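Local coordinates for probable brix-domain ribosomal biogenesis protein (Methanothermobacter thermautotrophicus, PDB 1W94) that probably takes part in the biogenesis of the ribosome as an rRNA-binding, Imp4-like protein of the Brix family, at residues R60-F63 with G69-G72. Residues are numbered along the deposited sequence; the frame is centred on the assembly and turned at random.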
loop_
_atom_site.group_PDB
_atom_site.type_symbol
_atom_site.label_atom_id
_atom_site.label_comp_id
_atom_site.label_asym_id
_atom_site.label_seq_id
_atom_site.Cartn_x
_atom_site.Cartn_y
_atom_site.Cartn_z
ATOM N N ARG A 60 -5.280 0.801 8.353
ATOM C CA ARG A 60 -5.969 1.463 7.234
ATOM C C ARG A 60 -4.974 2.275 6.399
ATOM O O ARG A 60 -4.055 2.900 6.949
ATOM C CB ARG A 60 -7.078 2.386 7.759
ATOM C CG ARG A 60 -7.819 3.156 6.695
ATOM C CD ARG A 60 -8.719 4.253 7.342
ATOM N NE ARG A 60 -9.838 3.698 8.104
ATOM C CZ ARG A 60 -11.126 4.025 7.931
ATOM N NH1 ARG A 60 -11.499 4.924 7.004
ATOM N NH2 ARG A 60 -12.053 3.441 8.694
ATOM N N ILE A 61 -5.138 2.200 5.083
ATOM C CA ILE A 61 -4.491 3.143 4.175
ATOM C C ILE A 61 -5.548 3.994 3.503
ATOM O O ILE A 61 -6.440 3.478 2.842
ATOM C CB ILE A 61 -3.634 2.477 3.094
ATOM C CG1 ILE A 61 -2.698 1.449 3.734
ATOM C CG2 ILE A 61 -2.794 3.557 2.308
ATOM C CD1 ILE A 61 -1.757 0.738 2.706
ATOM N N THR A 62 -5.445 5.298 3.702
ATOM C CA THR A 62 -6.368 6.244 3.095
ATOM C C THR A 62 -5.724 6.950 1.924
ATOM O O THR A 62 -4.607 7.430 2.044
ATOM C CB THR A 62 -6.817 7.240 4.174
ATOM O OG1 THR A 62 -7.530 6.495 5.170
ATOM C CG2 THR A 62 -7.685 8.361 3.611
ATOM N N PHE A 63 -6.414 7.019 0.795
ATOM C CA PHE A 63 -5.826 7.643 -0.380
ATOM C C PHE A 63 -6.478 8.992 -0.681
ATOM O O PHE A 63 -7.693 9.084 -0.803
ATOM C CB PHE A 63 -5.929 6.714 -1.611
ATOM C CG PHE A 63 -5.262 5.393 -1.414
ATOM C CD1 PHE A 63 -5.907 4.364 -0.729
ATOM C CD2 PHE A 63 -3.984 5.173 -1.923
ATOM C CE1 PHE A 63 -5.271 3.125 -0.529
ATOM C CE2 PHE A 63 -3.339 3.952 -1.741
ATOM C CZ PHE A 63 -3.983 2.929 -1.067
ATOM N N GLY A 69 -9.124 15.511 -1.695
ATOM C CA GLY A 69 -10.329 14.701 -1.838
ATOM C C GLY A 69 -9.986 13.241 -1.563
ATOM O O GLY A 69 -8.905 12.775 -1.932
ATOM N N GLU A 70 -10.883 12.531 -0.888
ATOM C CA GLU A 70 -10.635 11.149 -0.511
ATOM C C GLU A 70 -11.071 10.230 -1.631
ATOM O O GLU A 70 -12.259 10.139 -1.968
ATOM C CB GLU A 70 -11.309 10.746 0.810
ATOM C CG GLU A 70 -10.732 9.343 1.312
ATOM C CD GLU A 70 -11.713 8.528 2.151
ATOM O OE1 GLU A 70 -12.872 8.283 1.696
ATOM O OE2 GLU A 70 -11.333 8.115 3.277
ATOM N N ARG A 71 -10.085 9.569 -2.216
ATOM C CA ARG A 71 -10.292 8.654 -3.313
ATOM C C ARG A 71 -10.916 7.373 -2.784
ATOM O O ARG A 71 -11.757 6.768 -3.448
ATOM C CB ARG A 71 -8.946 8.344 -3.965
ATOM C CG ARG A 71 -8.322 9.558 -4.647
ATOM C CD ARG A 71 -6.937 9.263 -5.195
ATOM N NE ARG A 71 -7.008 8.251 -6.250
ATOM C CZ ARG A 71 -6.284 7.136 -6.289
ATOM N NH1 ARG A 71 -5.377 6.856 -5.336
ATOM N NH2 ARG A 71 -6.482 6.286 -7.284
ATOM N N GLY A 72 -10.518 6.983 -1.578
ATOM C CA GLY A 72 -10.905 5.702 -1.024
ATOM C C GLY A 72 -9.960 5.238 0.077
ATOM O O GLY A 72 -9.050 5.957 0.501
HETATM O O HOH W 1 -10.230 6.834 5.694
#
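Phe63 is bonded through both of its backbone polar atoms to two successive residues of the facing strand. Its N donates to Gly72 O at 2.9 Å, almost straight at the hydrogen (175°), and its O receives Arg71 N at 2.8 Å along a more bent path (148°). The split between Arg71 and Gly72, with Arg71 helical in its backbone and Gly72 extended, is consistent with a classic beta bulge opposite Phe63.

At the flank, one water ties three side chains together: it accepts from Arg60 NH1 at 2.6 Å, donates to Glu70 OE2 at 2.9 Å and shares a hydrogen bond with Thr62 OG1. This bridge links two opposite charges whose nearest atoms, Arg60 NH1 and Glu70 OE2, remain 4.9 Å apart. Glu70 reaches across Thr62 at about a right angle, its chain extended beyond a CG that lies anti to the main-chain nitrogen, and sets OE2 3.7 Å from the methyl CG2 of Thr62.

Around Phe63, Gly72 O sits near the ring plane at the edge, 3.7 Å from CD1. Arg71 bends at its third torsion and brings NH1 to 3.8 Å from Phe63 CB; ring and guanidinium planes stand 88° apart, so the two do not stack. That guanidinium is anchored on the carbonyls of Asn106 and Leu107 in helix 102-108, which also packs on the phenyl ring through Leu107 and Met108.

Together these contacts close the turn end of the antiparallel beta hairpin formed by strands 57-64 and 70-80, neighbours in the mixed sheet of this Brix-domain fold.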